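Enoyl-CoA hydratase (Mycolicibacterium smegmatis, PDB 7MCM) probably catalyses the reversible hydration of trans-2-enoyl-CoA to (3S)-3-hydroxyacyl-CoA in fatty acid metabolism, as a member of the crotonase-like enoyl-CoA hydratase/isomerase family. Local coordinates at residues Q17-D22 against A41-A46; F35-D40 against I95-R100. All blocks are in the same frame, centred on the assembly; numbering follows the deposited sequence.

From the N terminus the chain runs through strand 16-21, crosses over into helix 33-48 and returns as strand 54-59, a beta-alpha-beta unit of the crotonase fold. Contact 1 (17-22 with 41-46) closes the first half of that unit, packing the C-terminal part of the helix back on the strand that precedes it. Contact 2 (35-40 with 95-100) starts inside the loop closed by contact 1 and ends well beyond it, so the two cross rather than nest. They touch at Trp-19 CZ3 to Phe-39 CE1 (3.9 Å) and Ile-21 CG2 to Phe-35 CE2 (3.8 Å), and together tie the sheet to helix 33-48 and that helix to helix 97-104.

Contact 1 (Q17-D22 against A41-A46); sequences QTWTID and AAVDAA
Trp-19 lays its six-membered ring against residues 41-46 of helix 33-48, with Ala-42 CB over one face. That methyl sits 3.7 Å from the centroid of the Trp-19 six-membered ring and only 12° off the ring normal, a CH-pi contact. Ala-46 CB approaches differently, at the ring edge, 4.0 Å from Trp-19 CZ2. The far corner of the indole reaches the next helix residue: Trp-19 CH2 packs 3.7 Å from Val-43 CG2, the branch anti to its carbonyl carbon, the side chains crossing at about a right angle.

Two residues back on the strand, chi2 of Gln-17 (-173°) carries CD out from the backbone. Gln-17 OE1 accepts a nearly straight bond of 2.9 Å from Trp-19 NE1; the oxygen lies in the indole plane, and the donor is tilted 32° from the carbonyl plane. A water donates to the same Gln-17 OE1 and to Ala-42 O, so this buried oxygen takes two donors and links strand to helix.

The strand and helix run antiparallel, as is usual in a beta-alpha-beta crossover. Leu-8 of strand 8-13 and Val-55 and Leu-57 of strand 54-59 also touch Trp-19, while Ala-101 and Arg-104 of helix 97-104 touch Val-43.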
loop_
_atom_site.group_PDB
_atom_site.type_symbol
_atom_site.label_atom_id
_atom_site.label_comp_id
_atom_site.label_asym_id
_atom_site.label_seq_id
_atom_site.Cartn_x
_atom_site.Cartn_y
_atom_site.Cartn_z
ATOM N N GLN B 17 27.006 9.864 19.674
ATOM C CA GLN B 17 26.365 10.288 20.910
ATOM C C GLN B 17 25.838 9.065 21.636
ATOM O O GLN B 17 25.316 8.138 21.011
ATOM C CB GLN B 17 25.199 11.250 20.665
ATOM C CG GLN B 17 25.564 12.687 20.512
ATOM C CD GLN B 17 24.342 13.580 20.449
ATOM O OE1 GLN B 17 23.212 13.097 20.370
ATOM N NE2 GLN B 17 24.563 14.888 20.458
ATOM N N THR B 18 25.967 9.062 22.955
ATOM C CA THR B 18 25.325 8.045 23.772
ATOM C C THR B 18 24.195 8.693 24.556
ATOM O O THR B 18 24.391 9.733 25.198
ATOM C CB THR B 18 26.325 7.373 24.706
ATOM O OG1 THR B 18 27.387 6.825 23.926
ATOM C CG2 THR B 18 25.652 6.235 25.468
ATOM N N TRP B 19 23.013 8.095 24.467
ATOM C CA TRP B 19 21.843 8.497 25.238
ATOM C C TRP B 19 21.612 7.427 26.293
ATOM O O TRP B 19 21.396 6.260 25.952
ATOM C CB TRP B 19 20.608 8.626 24.349
ATOM C CG TRP B 19 20.731 9.593 23.209
ATOM C CD1 TRP B 19 21.775 10.433 22.940
ATOM C CD2 TRP B 19 19.761 9.815 22.181
ATOM N NE1 TRP B 19 21.506 11.173 21.813
ATOM C CE2 TRP B 19 20.276 10.808 21.327
ATOM C CE3 TRP B 19 18.499 9.269 21.903
ATOM C CZ2 TRP B 19 19.570 11.275 20.216
ATOM C CZ3 TRP B 19 17.805 9.728 20.803
ATOM C CH2 TRP B 19 18.344 10.713 19.964
ATOM N N THR B 20 21.672 7.816 27.569
ATOM C CA THR B 20 21.496 6.878 28.669
ATOM C C THR B 20 20.183 7.211 29.369
ATOM O O THR B 20 20.046 8.287 29.966
ATOM C CB THR B 20 22.667 6.930 29.648
ATOM O OG1 THR B 20 23.896 6.741 28.940
ATOM C CG2 THR B 20 22.527 5.824 30.663
ATOM N N ILE B 21 19.225 6.278 29.290
ATOM C CA ILE B 21 17.972 6.419 30.019
ATOM C C ILE B 21 18.277 6.408 31.503
ATOM O O ILE B 21 18.955 5.501 32.000
ATOM C CB ILE B 21 17.019 5.272 29.657
ATOM C CG1 ILE B 21 16.788 5.212 28.143
ATOM C CG2 ILE B 21 15.693 5.405 30.451
ATOM C CD1 ILE B 21 16.153 3.903 27.678
ATOM N N ASP B 22 17.792 7.429 32.231
ATOM C CA ASP B 22 18.144 7.542 33.653
ATOM C C ASP B 22 16.900 7.977 34.447
ATOM O O ASP B 22 16.735 9.141 34.819
ATOM C CB ASP B 22 19.333 8.498 33.845
ATOM C CG ASP B 22 20.039 8.317 35.199
ATOM O OD1 ASP B 22 19.558 7.517 36.033
ATOM O OD2 ASP B 22 21.085 8.972 35.424
ATOM N N ALA B 41 13.552 16.074 22.333
ATOM C CA ALA B 41 14.607 17.077 22.188
ATOM C C ALA B 41 15.906 16.455 21.678
ATOM O O ALA B 41 16.585 17.037 20.826
ATOM C CB ALA B 41 14.841 17.792 23.517
ATOM N N ALA B 42 16.263 15.267 22.184
ATOM C CA ALA B 42 17.506 14.620 21.773
ATOM C C ALA B 42 17.482 14.268 20.292
ATOM O O ALA B 42 18.479 14.459 19.585
ATOM C CB ALA B 42 17.755 13.370 22.617
ATOM N N VAL B 43 16.357 13.742 19.806
ATOM C CA VAL B 43 16.235 13.441 18.382
ATOM C C VAL B 43 16.376 14.713 17.556
ATOM O O VAL B 43 17.121 14.755 16.571
ATOM C CB VAL B 43 14.907 12.718 18.088
ATOM C CG1 VAL B 43 14.638 12.677 16.572
ATOM C CG2 VAL B 43 14.966 11.301 18.626
ATOM N N ASP B 44 15.656 15.769 17.940
ATOM C CA ASP B 44 15.729 17.005 17.171
ATOM C C ASP B 44 17.135 17.600 17.195
ATOM O O ASP B 44 17.587 18.177 16.198
ATOM C CB ASP B 44 14.696 18.009 17.684
ATOM C CG ASP B 44 13.279 17.606 17.325
ATOM O OD1 ASP B 44 13.131 16.683 16.494
ATOM O OD2 ASP B 44 12.324 18.205 17.855
ATOM N N ALA B 45 17.834 17.491 18.329
ATOM C CA ALA B 45 19.182 18.045 18.413
ATOM C C ALA B 45 20.169 17.217 17.601
ATOM O O ALA B 45 21.092 17.764 16.990
ATOM C CB ALA B 45 19.632 18.133 19.870
ATOM N N ALA B 46 20.000 15.898 17.596
ATOM C CA ALA B 46 20.889 15.049 16.812
ATOM C C ALA B 46 20.671 15.263 15.317
ATOM O O ALA B 46 21.636 15.318 14.550
ATOM C CB ALA B 46 20.690 13.583 17.205
HETATM O O HOH W 1 21.019 14.818 20.757
#

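Contact 2 (F35-D40 against I95-R100)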
loop_
_atom_site.group_PDB
_atom_site.type_symbol
_atom_site.label_atom_id
_atom_site.label_comp_id
_atom_site.label_asym_id
_atom_site.label_seq_id
_atom_site.Cartn_x
_atom_site.Cartn_y
_atom_site.Cartn_z
ATOM N N PHE B 35 10.634 12.161 30.440
ATOM C CA PHE B 35 11.483 11.400 29.531
ATOM C C PHE B 35 11.077 11.627 28.081
ATOM O O PHE B 35 11.934 11.811 27.203
ATOM C CB PHE B 35 11.442 9.904 29.843
ATOM C CG PHE B 35 12.262 9.098 28.885
ATOM C CD1 PHE B 35 11.716 8.636 27.698
ATOM C CD2 PHE B 35 13.610 8.869 29.133
ATOM C CE1 PHE B 35 12.496 7.942 26.793
ATOM C CE2 PHE B 35 14.387 8.164 28.231
ATOM C CZ PHE B 35 13.827 7.699 27.064
ATOM N N ILE B 36 9.772 11.573 27.802
ATOM C CA ILE B 36 9.301 11.722 26.428
ATOM C C ILE B 36 9.756 13.057 25.854
ATOM O O ILE B 36 10.279 13.119 24.733
ATOM C CB ILE B 36 7.770 11.550 26.370
ATOM C CG1 ILE B 36 7.390 10.133 26.832
ATOM C CG2 ILE B 36 7.263 11.812 24.956
ATOM C CD1 ILE B 36 5.889 9.884 27.010
ATOM N N ASP B 37 9.621 14.135 26.638
ATOM C CA ASP B 37 10.081 15.452 26.203
ATOM C C ASP B 37 11.579 15.455 25.899
ATOM O O ASP B 37 12.016 16.050 24.908
ATOM C CB ASP B 37 9.763 16.495 27.276
ATOM C CG ASP B 37 8.281 16.790 27.395
ATOM O OD1 ASP B 37 7.524 16.480 26.451
ATOM O OD2 ASP B 37 7.872 17.338 28.439
ATOM N N ALA B 38 12.384 14.817 26.756
ATOM C CA ALA B 38 13.830 14.771 26.539
ATOM C C ALA B 38 14.184 13.950 25.302
ATOM O O ALA B 38 15.132 14.275 24.578
ATOM C CB ALA B 38 14.517 14.182 27.768
ATOM N N PHE B 39 13.444 12.870 25.060
ATOM C CA PHE B 39 13.694 12.044 23.887
ATOM C C PHE B 39 13.369 12.816 22.614
ATOM O O PHE B 39 14.156 12.807 21.661
ATOM C CB PHE B 39 12.887 10.748 23.994
ATOM C CG PHE B 39 13.326 9.670 23.035
ATOM C CD1 PHE B 39 14.416 8.865 23.326
ATOM C CD2 PHE B 39 12.640 9.458 21.857
ATOM C CE1 PHE B 39 14.827 7.869 22.453
ATOM C CE2 PHE B 39 13.044 8.464 20.963
ATOM C CZ PHE B 39 14.139 7.670 21.265
ATOM N N ASP B 40 12.231 13.518 22.595
ATOM C CA ASP B 40 11.937 14.441 21.502
ATOM C C ASP B 40 13.094 15.406 21.269
ATOM O O ASP B 40 13.577 15.552 20.143
ATOM C CB ASP B 40 10.659 15.229 21.792
ATOM C CG ASP B 40 9.420 14.575 21.219
ATOM O OD1 ASP B 40 9.523 13.831 20.219
ATOM O OD2 ASP B 40 8.328 14.810 21.774
ATOM N N ILE B 95 2.346 7.907 24.823
ATOM C CA ILE B 95 3.319 6.831 24.642
ATOM C C ILE B 95 3.728 6.649 23.193
ATOM O O ILE B 95 4.683 5.917 22.926
ATOM C CB ILE B 95 2.791 5.470 25.149
ATOM N N GLN B 96 3.043 7.297 22.253
ATOM C CA GLN B 96 3.359 7.151 20.840
ATOM C C GLN B 96 4.292 8.238 20.325
ATOM O O GLN B 96 4.743 8.149 19.179
ATOM C CB GLN B 96 2.064 7.119 20.023
ATOM C CG GLN B 96 1.251 5.849 20.264
ATOM C CD GLN B 96 0.024 5.734 19.375
ATOM O OE1 GLN B 96 -0.319 6.659 18.637
ATOM N NE2 GLN B 96 -0.651 4.583 19.450
ATOM N N ARG B 97 4.635 9.223 21.159
ATOM C CA ARG B 97 5.595 10.244 20.759
ATOM C C ARG B 97 6.985 9.650 20.556
ATOM O O ARG B 97 7.723 10.087 19.668
ATOM C CB ARG B 97 5.625 11.365 21.797
ATOM C CG ARG B 97 4.414 12.274 21.748
ATOM C CD ARG B 97 4.424 13.280 22.890
ATOM N NE ARG B 97 5.617 14.116 22.883
ATOM C CZ ARG B 97 5.963 14.915 23.883
ATOM N NH1 ARG B 97 5.225 15.006 24.979
ATOM N NH2 ARG B 97 7.068 15.651 23.777
ATOM N N VAL B 98 7.377 8.684 21.396
ATOM C CA VAL B 98 8.696 8.057 21.244
ATOM C C VAL B 98 8.840 7.323 19.913
ATOM O O VAL B 98 9.840 7.557 19.209
ATOM C CB VAL B 98 8.988 7.148 22.453
ATOM C CG1 VAL B 98 10.096 6.146 22.120
ATOM C CG2 VAL B 98 9.357 7.976 23.650
ATOM N N PRO B 99 7.911 6.444 19.501
ATOM C CA PRO B 99 8.037 5.842 18.165
ATOM C C PRO B 99 8.100 6.874 17.058
ATOM O O PRO B 99 8.894 6.733 16.119
ATOM C CB PRO B 99 6.769 4.986 18.044
ATOM C CG PRO B 99 6.309 4.783 19.413
ATOM C CD PRO B 99 6.733 5.929 20.223
ATOM N N ARG B 100 7.285 7.924 17.152
ATOM C CA ARG B 100 7.281 8.938 16.110
ATOM C C ARG B 100 8.591 9.711 16.103
ATOM O O ARG B 100 9.053 10.129 15.036
ATOM C CB ARG B 100 6.097 9.886 16.302
ATOM C CG ARG B 100 4.743 9.202 16.127
ATOM C CD ARG B 100 3.612 10.200 16.017
ATOM N NE ARG B 100 2.319 9.528 15.954
ATOM C CZ ARG B 100 1.808 8.987 14.855
ATOM N NH1 ARG B 100 2.461 9.013 13.703
ATOM N NH2 ARG B 100 0.623 8.382 14.922
HETATM O O HOH W 2 7.635 12.604 18.813
#
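Arg-97 NH2 is gripped by two carboxylates from residues 35-40 of helix 33-48, one turn apart. It donates to Asp-37 OD1 at 2.8 Å and to Asp-40 OD2, where the modelled 2.5 Å is doubtful as an exact length; both oxygens lie near the guanidinium plane. Asp-40 OD2 accepts the bond with its anti lone pair, the one away from OD1, and its carboxylate is turned 25° from the guanidinium. Asp-37 is twisted further, by 41°, and its OD1 is met nearly along the C-O axis. Weaker bonds widen the grip: Arg-97 NH1 also reaches Asp-37 OD1, and a bend at chi3 (59°) places Arg-97 NE 3.0 Å from Asp-40 OD2.

Ile-36 CG2 covers one guanidinium face over its centre, 3.5 Å from Arg-97 CZ. Asp-40 OD1 accepts a hydrogen bond from a water that also donates to Arg-97 O, and it forms a salt bridge with Arg-104 further along helix 97-104.

Beneath the charges the contact is apolar. Val-98 CG1 packs 3.9 Å from Phe-39 CE2, the two side chains crossing at about a right angle, and Val-98 CG2 lies loosely at the edge of the Phe-35 ring, 4.4 Å from Phe-35 CE1. Leu-124 of helix 120-127 also touches Val-98, and Arg-100 forms a salt bridge with Asp-232 of a second subunit.

Two acids around one guanidinium should stabilise its positive charge and probably keep both carboxylates ionised. The chemistry thus joins the two helices through a salt-bridge network on the more exposed side and hydrocarbon packing on the buried side.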